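Local coordinates for MtVAO615 (Myceliophthora thermophila, PDB 6F72), which binds one FAD bicovalently and is probably an oxidase that, once reduced, reacts rapidly with molecular oxygen, although its substrate is still unknown, at residues Pro188-Pro193 and Thr293-Arg298; Ser415-Arg420 and His466-Thr471; Ala537-Val542 and Thr556-Glu561. All blocks are in the same frame, centred on the assembly; numbering follows the deposited sequence.

Contact 1 (Pro188-Pro193 and Thr293-Arg298)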
loop_
_atom_site.group_PDB
_atom_site.type_symbol
_atom_site.label_atom_id
_atom_site.label_comp_id
_atom_site.label_asym_id
_atom_site.label_seq_id
_atom_site.Cartn_x
_atom_site.Cartn_y
_atom_site.Cartn_z
ATOM N N PRO A 188 -29.694 2.550 -2.245
ATOM C CA PRO A 188 -30.183 2.114 -3.571
ATOM C C PRO A 188 -29.174 1.217 -4.321
ATOM O O PRO A 188 -29.573 0.236 -4.956
ATOM C CB PRO A 188 -30.390 3.433 -4.317
ATOM C CG PRO A 188 -30.580 4.450 -3.243
ATOM C CD PRO A 188 -29.704 4.023 -2.112
ATOM N N TYR A 189 -27.888 1.546 -4.203
ATOM C CA TYR A 189 -26.779 0.888 -4.904
ATOM C C TYR A 189 -26.088 -0.225 -4.102
ATOM O O TYR A 189 -25.176 -0.890 -4.615
ATOM C CB TYR A 189 -25.726 1.941 -5.280
ATOM C CG TYR A 189 -25.482 2.939 -4.177
ATOM C CD1 TYR A 189 -24.695 2.604 -3.065
ATOM C CD2 TYR A 189 -26.059 4.216 -4.228
ATOM C CE1 TYR A 189 -24.489 3.513 -2.036
ATOM C CE2 TYR A 189 -25.851 5.138 -3.205
ATOM C CZ TYR A 189 -25.063 4.780 -2.116
ATOM O OH TYR A 189 -24.854 5.678 -1.097
ATOM N N TYR A 190 -26.486 -0.402 -2.848
ATOM C CA TYR A 190 -26.001 -1.522 -2.041
ATOM C C TYR A 190 -26.969 -1.907 -0.933
ATOM O O TYR A 190 -27.421 -1.055 -0.165
ATOM C CB TYR A 190 -24.581 -1.287 -1.450
ATOM C CG TYR A 190 -24.088 -2.524 -0.725
ATOM C CD1 TYR A 190 -23.803 -3.696 -1.440
ATOM C CD2 TYR A 190 -23.974 -2.558 0.681
ATOM C CE1 TYR A 190 -23.393 -4.847 -0.794
ATOM C CE2 TYR A 190 -23.564 -3.718 1.336
ATOM C CZ TYR A 190 -23.278 -4.854 0.587
ATOM O OH TYR A 190 -22.888 -6.020 1.180
ATOM N N LYS A 191 -27.267 -3.200 -0.870
ATOM C CA LYS A 191 -28.019 -3.790 0.218
ATOM C C LYS A 191 -27.352 -5.090 0.631
ATOM O O LYS A 191 -27.198 -6.010 -0.176
ATOM C CB LYS A 191 -29.481 -4.023 -0.152
ATOM C CG LYS A 191 -30.321 -2.765 -0.291
ATOM C CD LYS A 191 -31.532 -3.052 -1.175
ATOM C CE LYS A 191 -31.922 -1.849 -2.024
ATOM N NZ LYS A 191 -32.935 -0.981 -1.362
ATOM N N GLY A 192 -26.929 -5.138 1.889
ATOM C CA GLY A 192 -26.306 -6.322 2.452
ATOM C C GLY A 192 -25.392 -5.996 3.627
ATOM O O GLY A 192 -25.388 -4.851 4.117
ATOM N N PRO A 193 -24.592 -6.989 4.075
ATOM C CA PRO A 193 -23.730 -6.742 5.231
ATOM C C PRO A 193 -22.668 -5.704 4.897
ATOM O O PRO A 193 -22.267 -5.568 3.727
ATOM C CB PRO A 193 -23.078 -8.104 5.508
ATOM C CG PRO A 193 -23.692 -9.073 4.536
ATOM C CD PRO A 193 -24.300 -8.284 3.431
ATOM N N THR A 293 -16.901 2.950 5.711
ATOM C CA THR A 293 -17.861 1.871 5.751
ATOM C C THR A 293 -17.707 1.153 4.425
ATOM O O THR A 293 -17.636 1.794 3.370
ATOM C CB THR A 293 -19.270 2.418 5.964
ATOM O OG1 THR A 293 -19.248 3.245 7.128
ATOM C CG2 THR A 293 -20.290 1.285 6.147
ATOM N N ALA A 294 -17.620 -0.172 4.490
ATOM C CA ALA A 294 -17.388 -0.976 3.302
ATOM C C ALA A 294 -18.189 -2.255 3.320
ATOM O O ALA A 294 -18.486 -2.812 4.387
ATOM C CB ALA A 294 -15.910 -1.289 3.146
ATOM N N ARG A 295 -18.515 -2.705 2.115
ATOM C CA ARG A 295 -19.173 -3.980 1.864
ATOM C C ARG A 295 -18.465 -5.171 2.511
ATOM O O ARG A 295 -17.245 -5.281 2.475
ATOM C CB ARG A 295 -19.305 -4.216 0.348
ATOM C CG ARG A 295 -19.916 -3.047 -0.417
ATOM C CD ARG A 295 -20.300 -3.393 -1.861
ATOM N NE ARG A 295 -19.168 -3.773 -2.703
ATOM C CZ ARG A 295 -19.203 -3.894 -4.035
ATOM N NH1 ARG A 295 -20.333 -3.652 -4.717
ATOM N NH2 ARG A 295 -18.102 -4.258 -4.691
ATOM N N LEU A 296 -19.259 -6.030 3.134
ATOM C CA LEU A 296 -18.832 -7.362 3.530
ATOM C C LEU A 296 -19.478 -8.360 2.601
ATOM O O LEU A 296 -20.530 -8.084 2.049
ATOM C CB LEU A 296 -19.234 -7.664 4.978
ATOM C CG LEU A 296 -18.400 -6.996 6.071
ATOM C CD1 LEU A 296 -18.899 -7.445 7.434
ATOM C CD2 LEU A 296 -16.918 -7.311 5.914
ATOM N N HIS A 297 -18.861 -9.520 2.438
ATOM C CA HIS A 297 -19.361 -10.520 1.497
ATOM C C HIS A 297 -19.499 -11.852 2.206
ATOM O O HIS A 297 -18.663 -12.184 3.039
ATOM C CB HIS A 297 -18.398 -10.629 0.321
ATOM C CG HIS A 297 -17.975 -9.302 -0.234
ATOM N ND1 HIS A 297 -18.719 -8.620 -1.173
ATOM C CD2 HIS A 297 -16.897 -8.524 0.028
ATOM C CE1 HIS A 297 -18.118 -7.482 -1.467
ATOM N NE2 HIS A 297 -17.008 -7.400 -0.756
ATOM N N ARG A 298 -20.554 -12.602 1.896
ATOM C CA ARG A 298 -20.790 -13.897 2.533
ATOM C C ARG A 298 -19.584 -14.829 2.366
ATOM O O ARG A 298 -19.073 -15.004 1.257
ATOM C CB ARG A 298 -22.076 -14.558 2.012
ATOM C CG ARG A 298 -22.557 -15.764 2.823
ATOM C CD ARG A 298 -22.927 -15.373 4.255
ATOM N NE ARG A 298 -23.423 -16.495 5.063
ATOM C CZ ARG A 298 -22.655 -17.328 5.774
ATOM N NH1 ARG A 298 -21.332 -17.194 5.790
ATOM N NH2 ARG A 298 -23.217 -18.306 6.481
#

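Contact 2 (Ser415-Arg420 and His466-Thr471)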
loop_
_atom_site.group_PDB
_atom_site.type_symbol
_atom_site.label_atom_id
_atom_site.label_comp_id
_atom_site.label_asym_id
_atom_site.label_seq_id
_atom_site.Cartn_x
_atom_site.Cartn_y
_atom_site.Cartn_z
ATOM N N SER A 415 5.867 -0.826 -9.902
ATOM C CA SER A 415 4.720 -1.593 -10.350
ATOM C C SER A 415 4.294 -1.289 -11.771
ATOM O O SER A 415 4.488 -0.185 -12.311
ATOM C CB SER A 415 3.503 -1.376 -9.424
ATOM O OG SER A 415 3.122 -0.010 -9.429
ATOM N N ARG A 416 3.673 -2.288 -12.364
ATOM C CA ARG A 416 2.924 -2.057 -13.568
ATOM C C ARG A 416 1.617 -2.816 -13.456
ATOM O O ARG A 416 1.607 -3.980 -13.032
ATOM C CB ARG A 416 3.755 -2.481 -14.790
ATOM C CG ARG A 416 3.281 -1.874 -16.101
ATOM C CD ARG A 416 3.577 -0.383 -16.219
ATOM N NE ARG A 416 3.136 0.072 -17.523
ATOM C CZ ARG A 416 2.886 1.330 -17.875
ATOM N NH1 ARG A 416 3.015 2.327 -17.007
ATOM N NH2 ARG A 416 2.485 1.577 -19.129
ATOM N N ILE A 417 0.516 -2.121 -13.749
ATOM C CA ILE A 417 -0.753 -2.766 -14.030
ATOM C C ILE A 417 -0.683 -3.098 -15.516
ATOM O O ILE A 417 -0.525 -2.205 -16.351
ATOM C CB ILE A 417 -1.962 -1.860 -13.723
ATOM C CG1 ILE A 417 -2.054 -1.607 -12.215
ATOM C CG2 ILE A 417 -3.255 -2.508 -14.195
ATOM C CD1 ILE A 417 -2.485 -0.209 -11.849
ATOM N N ILE A 418 -0.756 -4.393 -15.807
ATOM C CA ILE A 418 -0.561 -4.930 -17.159
ATOM C C ILE A 418 -1.920 -5.328 -17.778
ATOM O O ILE A 418 -2.571 -6.252 -17.281
ATOM C CB ILE A 418 0.441 -6.119 -17.153
ATOM C CG1 ILE A 418 1.786 -5.693 -16.512
ATOM C CG2 ILE A 418 0.653 -6.665 -18.564
ATOM C CD1 ILE A 418 2.799 -6.806 -16.295
ATOM N N PRO A 419 -2.349 -4.622 -18.852
ATOM C CA PRO A 419 -3.605 -4.943 -19.577
ATOM C C PRO A 419 -3.694 -6.396 -20.040
ATOM O O PRO A 419 -2.694 -6.964 -20.482
ATOM C CB PRO A 419 -3.567 -4.024 -20.806
ATOM C CG PRO A 419 -2.638 -2.921 -20.458
ATOM C CD PRO A 419 -1.737 -3.369 -19.333
ATOM N N ARG A 420 -4.879 -6.982 -19.922
ATOM C CA ARG A 420 -5.193 -8.306 -20.491
ATOM C C ARG A 420 -4.858 -8.458 -21.984
ATOM O O ARG A 420 -4.380 -9.523 -22.408
ATOM C CB ARG A 420 -6.670 -8.621 -20.285
ATOM C CG ARG A 420 -7.031 -10.085 -20.461
ATOM C CD ARG A 420 -8.536 -10.251 -20.568
ATOM N NE ARG A 420 -9.011 -11.354 -19.731
ATOM C CZ ARG A 420 -9.633 -11.218 -18.565
ATOM N NH1 ARG A 420 -9.891 -10.021 -18.059
ATOM N NH2 ARG A 420 -10.000 -12.295 -17.887
ATOM N N HIS A 466 -8.251 4.333 -11.457
ATOM C CA HIS A 466 -7.643 4.409 -12.783
ATOM C C HIS A 466 -8.232 3.348 -13.745
ATOM O O HIS A 466 -8.307 2.160 -13.391
ATOM C CB HIS A 466 -6.117 4.263 -12.662
ATOM C CG HIS A 466 -5.363 4.686 -13.890
ATOM N ND1 HIS A 466 -5.409 3.978 -15.070
ATOM C CD2 HIS A 466 -4.545 5.744 -14.120
ATOM C CE1 HIS A 466 -4.650 4.576 -15.975
ATOM N NE2 HIS A 466 -4.125 5.658 -15.428
ATOM N N PRO A 467 -8.656 3.767 -14.964
ATOM C CA PRO A 467 -9.267 2.828 -15.920
ATOM C C PRO A 467 -8.414 1.604 -16.301
ATOM O O PRO A 467 -8.977 0.558 -16.627
ATOM C CB PRO A 467 -9.563 3.703 -17.140
ATOM C CG PRO A 467 -8.682 4.895 -16.984
ATOM C CD PRO A 467 -8.621 5.136 -15.507
ATOM N N ALA A 468 -7.089 1.713 -16.206
ATOM C CA ALA A 468 -6.186 0.570 -16.450
ATOM C C ALA A 468 -6.530 -0.624 -15.558
ATOM O O ALA A 468 -6.378 -1.769 -15.967
ATOM C CB ALA A 468 -4.720 0.968 -16.271
ATOM N N TRP A 469 -7.037 -0.354 -14.354
ATOM C CA TRP A 469 -7.565 -1.422 -13.511
ATOM C C TRP A 469 -8.621 -2.283 -14.222
ATOM O O TRP A 469 -8.604 -3.504 -14.086
ATOM C CB TRP A 469 -8.132 -0.863 -12.218
ATOM C CG TRP A 469 -7.113 -0.465 -11.184
ATOM C CD1 TRP A 469 -6.745 0.807 -10.846
ATOM C CD2 TRP A 469 -6.349 -1.344 -10.339
ATOM N NE1 TRP A 469 -5.817 0.777 -9.821
ATOM C CE2 TRP A 469 -5.547 -0.528 -9.504
ATOM C CE3 TRP A 469 -6.264 -2.741 -10.209
ATOM C CZ2 TRP A 469 -4.655 -1.065 -8.549
ATOM C CZ3 TRP A 469 -5.387 -3.279 -9.259
ATOM C CH2 TRP A 469 -4.587 -2.435 -8.438
ATOM N N ARG A 470 -9.518 -1.664 -14.989
ATOM C CA ARG A 470 -10.597 -2.420 -15.661
ATOM C C ARG A 470 -10.093 -3.300 -16.820
ATOM O O ARG A 470 -10.586 -4.415 -17.031
ATOM C CB ARG A 470 -11.739 -1.499 -16.135
ATOM C CG ARG A 470 -12.230 -0.495 -15.097
ATOM C CD ARG A 470 -12.783 -1.169 -13.848
ATOM N NE ARG A 470 -13.165 -0.187 -12.840
ATOM C CZ ARG A 470 -13.371 -0.453 -11.552
ATOM N NH1 ARG A 470 -13.238 -1.686 -11.080
ATOM N NH2 ARG A 470 -13.725 0.530 -10.735
ATOM N N THR A 471 -9.121 -2.792 -17.562
ATOM C CA THR A 471 -8.509 -3.564 -18.654
ATOM C C THR A 471 -7.328 -4.429 -18.169
ATOM O O THR A 471 -6.944 -5.393 -18.841
ATOM C CB THR A 471 -8.085 -2.656 -19.828
ATOM O OG1 THR A 471 -7.240 -1.613 -19.337
ATOM C CG2 THR A 471 -9.304 -2.026 -20.514
#

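Contact 3 (Ala537-Val542 and Thr556-Glu561)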
loop_
_atom_site.group_PDB
_atom_site.type_symbol
_atom_site.label_atom_id
_atom_site.label_comp_id
_atom_site.label_asym_id
_atom_site.label_seq_id
_atom_site.Cartn_x
_atom_site.Cartn_y
_atom_site.Cartn_z
ATOM N N ALA A 537 -7.573 16.036 -13.909
ATOM C CA ALA A 537 -8.205 17.361 -13.908
ATOM C C ALA A 537 -9.333 17.427 -12.867
ATOM O O ALA A 537 -9.422 18.404 -12.114
ATOM C CB ALA A 537 -8.724 17.719 -15.291
ATOM N N ARG A 538 -10.153 16.372 -12.816
ATOM C CA ARG A 538 -11.307 16.320 -11.916
ATOM C C ARG A 538 -10.874 16.104 -10.469
ATOM O O ARG A 538 -11.441 16.716 -9.557
ATOM C CB ARG A 538 -12.329 15.258 -12.323
ATOM C CG ARG A 538 -13.687 15.519 -11.687
ATOM C CD ARG A 538 -14.618 14.327 -11.736
ATOM N NE ARG A 538 -15.683 14.517 -10.761
ATOM C CZ ARG A 538 -16.522 13.571 -10.349
ATOM N NH1 ARG A 538 -16.436 12.335 -10.834
ATOM N NH2 ARG A 538 -17.456 13.872 -9.452
ATOM N N LEU A 539 -9.882 15.236 -10.279
ATOM C CA LEU A 539 -9.231 15.052 -8.982
ATOM C C LEU A 539 -8.672 16.368 -8.453
ATOM O O LEU A 539 -8.773 16.653 -7.257
ATOM C CB LEU A 539 -8.158 13.969 -9.066
ATOM C CG LEU A 539 -8.679 12.533 -9.187
ATOM C CD1 LEU A 539 -7.603 11.561 -9.647
ATOM C CD2 LEU A 539 -9.319 12.048 -7.889
ATOM N N LEU A 540 -8.106 17.173 -9.344
ATOM C CA LEU A 540 -7.560 18.478 -8.985
ATOM C C LEU A 540 -8.642 19.482 -8.604
ATOM O O LEU A 540 -8.456 20.285 -7.681
ATOM C CB LEU A 540 -6.670 19.033 -10.103
ATOM C CG LEU A 540 -5.821 20.262 -9.783
ATOM C CD1 LEU A 540 -4.743 19.964 -8.730
ATOM C CD2 LEU A 540 -5.188 20.781 -11.065
ATOM N N ARG A 541 -9.758 19.446 -9.322
ATOM C CA ARG A 541 -10.935 20.237 -8.963
ATOM C C ARG A 541 -11.484 19.888 -7.581
ATOM O O ARG A 541 -11.858 20.791 -6.835
ATOM C CB ARG A 541 -12.019 20.109 -10.017
ATOM C CG ARG A 541 -11.712 20.872 -11.295
ATOM C CD ARG A 541 -12.961 21.059 -12.140
ATOM N NE ARG A 541 -13.538 19.795 -12.599
ATOM C CZ ARG A 541 -13.164 19.132 -13.699
ATOM N NH1 ARG A 541 -12.181 19.569 -14.486
ATOM N NH2 ARG A 541 -13.777 18.002 -14.011
ATOM N N VAL A 542 -11.550 18.595 -7.252
ATOM C CA VAL A 542 -12.016 18.152 -5.928
ATOM C C VAL A 542 -11.019 18.624 -4.849
ATOM O O VAL A 542 -11.424 19.154 -3.817
ATOM C CB VAL A 542 -12.226 16.614 -5.835
ATOM C CG1 VAL A 542 -12.713 16.209 -4.444
ATOM C CG2 VAL A 542 -13.224 16.132 -6.876
ATOM N N THR A 556 3.871 12.969 -5.048
ATOM C CA THR A 556 3.052 12.362 -6.120
ATOM C C THR A 556 1.537 12.388 -5.872
ATOM O O THR A 556 0.783 11.712 -6.590
ATOM C CB THR A 556 3.489 10.929 -6.542
ATOM O OG1 THR A 556 2.993 9.955 -5.610
ATOM C CG2 THR A 556 5.021 10.805 -6.736
ATOM N N GLY A 557 1.088 13.176 -4.894
ATOM C CA GLY A 557 -0.343 13.315 -4.619
ATOM C C GLY A 557 -1.033 14.297 -5.546
ATOM O O GLY A 557 -0.380 15.174 -6.128
ATOM N N VAL A 558 -2.361 14.183 -5.663
ATOM C CA VAL A 558 -3.115 15.160 -6.436
ATOM C C VAL A 558 -2.900 16.539 -5.811
ATOM O O VAL A 558 -3.093 16.712 -4.609
ATOM C CB VAL A 558 -4.634 14.818 -6.509
ATOM C CG1 VAL A 558 -5.417 15.933 -7.194
ATOM C CG2 VAL A 558 -4.860 13.483 -7.209
ATOM N N GLY A 559 -2.474 17.496 -6.631
ATOM C CA GLY A 559 -2.285 18.873 -6.189
ATOM C C GLY A 559 -1.011 19.106 -5.390
ATOM O O GLY A 559 -0.862 20.156 -4.753
ATOM N N SER A 560 -0.089 18.137 -5.429
ATOM C CA SER A 560 1.174 18.231 -4.679
ATOM C C SER A 560 2.136 19.214 -5.313
ATOM O O SER A 560 3.028 19.738 -4.624
ATOM C CB SER A 560 1.851 16.871 -4.558
ATOM O OG SER A 560 2.090 16.319 -5.834
ATOM N N GLU A 561 1.957 19.457 -6.614
ATOM C CA GLU A 561 2.770 20.408 -7.370
ATOM C C GLU A 561 2.640 21.861 -6.861
ATOM O O GLU A 561 3.351 22.748 -7.324
ATOM C CB GLU A 561 2.512 20.273 -8.894
ATOM C CG GLU A 561 1.202 20.873 -9.431
ATOM C CD GLU A 561 -0.046 19.975 -9.300
ATOM O OE1 GLU A 561 0.007 18.903 -8.653
ATOM O OE2 GLU A 561 -1.118 20.358 -9.843
#

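Contact 1 (Pro188-Pro193 and Thr293-Arg298)
Arg295 lays the aliphatic part of its side chain over one face of the Tyr190 ring. CG stands almost above the ring centre, 3.8 Å from the centroid of Tyr190 and 7° off the ring normal, a CH-pi contact. Arg295 CD continues over the rim, 3.5 Å from Tyr190 CD1, while CB stands near CZ. Tyr190 brings its ring to this chain with CG anti to the backbone N (chi1 -175°). The guanidinium does not stack, its plane being 58° from the ring; the chain bends at chi3, and NE and NH1 are hydrogen-bonded to Asn250 OD1 and Pro459 O, respectively. On the opposite face of the ring, toward the rim, lies Gly192 N. Gly192 has backbone angles at which a side chain would collide with the carbonyl oxygen of Lys191.

Two donors grip one carbonyl oxygen. Tyr190 OH gives a hydrogen bond of 2.7 Å to Pro193 O, in the carbonyl plane and on a lone pair, and Leu296 N reaches Pro193 O at 3.1 Å from above that plane. Beside them Pro193 CB and Leu296 CB pack at 3.9 Å.

The Leu296 bond lies at the start of the antiparallel pairing of strands 193-198 and 288-298 in the PCMH-type FAD-binding region. Phe181 of strand 179-186 and His215 of strand 215-216 touch both Pro193 and Leu296, while Leu252 of strand 251-257 touches Tyr190 and Arg295.

Contact 2 (Ser415-Arg420 and His466-Thr471)
The backbones of strand 416-419 and the short helix 468-471 draw together along the contact, from 6.8 Å between Ile417 CA and Ala468 CA to 5.2 Å between Pro419 CA and Thr471 CA. The strand is an outermost one of a seven-stranded antiparallel sheet, probably that of the substrate domain as in other members of the VAO family, and the helix runs directly into the neighbouring strand 472-480.

Ile417 points toward the helix and divides its two branches between neighbouring residues. CG2 lies 3.7 Å from Ala468 O and also packs against the methyl group of Ala468. The other branch ends at CD1, placed by a chi2 of 142° that departs from a staggered value, over one face of the Trp469 indole and offset toward its rim. Here Ile417 CD1 is 4.1 Å from the centroid of the five-membered ring of Trp469, a CH-pi contact in which the two side chains cross at about a right angle. The indole also meets the rings of Tyr516, edge to face, and Phe453, and the Trp469 side chain lies about 6 Å from the bound FAD.

At the narrower end the bonding passes to the backbone. Arg420 N donates to Thr471 O at 2.8 Å, nearly straight, just beyond Pro419, the N-cap residue of helix 420-424. Pro419 CA adds a CA-H...O contact to the same oxygen. Arg420 turns its guanidinium to a salt bridge with Asp335. At the opposite end of the helical segment, Ala468 N gives a capping bond of 3.0 Å to His466 ND1, almost in the plane of the imidazole.

Contact 3 (Ala537-Val542 and Thr556-Glu561)
Gly557 O is gripped by two donors of Ser560, and the turn they fix presents Val558 to Leu539 and Leu540. The hydroxyl Ser560 OG donates to Gly557 O at 2.7 Å, in the carbonyl plane and on a lone pair, and Ser560 N reaches Gly557 O at 3.1 Å.

Val558 points its side chain at helix 536-546 and meets it with both methyl groups. CG1, anti to the backbone N (chi1 174°), rests against the helix backbone, 3.4 Å from Leu539 O, and is close to Leu540 N as well. CG2 packs 3.8 Å from Leu539 CB, the two side chains crossing at about a right angle. The turn from Gly557 to Ser560 is a type II beta turn in which Gly559 takes the positive phi of the third position. This turn packs on the helix within the berberine-like region, with no hydrogen bond between the two segments. An alanine in place of Val558 removes both methyl groups and would probably open a gap against Leu539 CB and the helix backbone at Leu539 O.

Leu540 reaches the turn with CD1, which lies 3.7 Å from Gly559 CA. Glu561 bends at chi2 and comes back to meet Leu540 tip to tip, its OE2 standing 3.8 Å from Leu540 CD1. Tyr536, near the start of the same helix, has its OH in a hydrogen bond with Gly559 N and in a weak one with Glu561 OE1. Trp276 and Ala277 of helix 272-278 also touch the Leu539 side chain.

Overall arrangement
From the N terminus the three contacts follow one another in series, and none nests within or crosses another. Contact 1 closes a loop of 99 residues, bringing the turn before strand 193-198 onto the end of strand 288-298 in the antiparallel sheet of the PCMH-type FAD-binding region. The chain then builds the seven-stranded sheet, where contact 2 closes 45 residues and ties edge strand 412-419 to the helix leading into its neighbour, close to the FAD. Contact 3 closes the shortest loop, 13 residues, between helix 536-546 and the turn after it. Centres are 25 Å apart for contacts 1 and 2, and 21 Å for contacts 2 and 3; no two contacts touch.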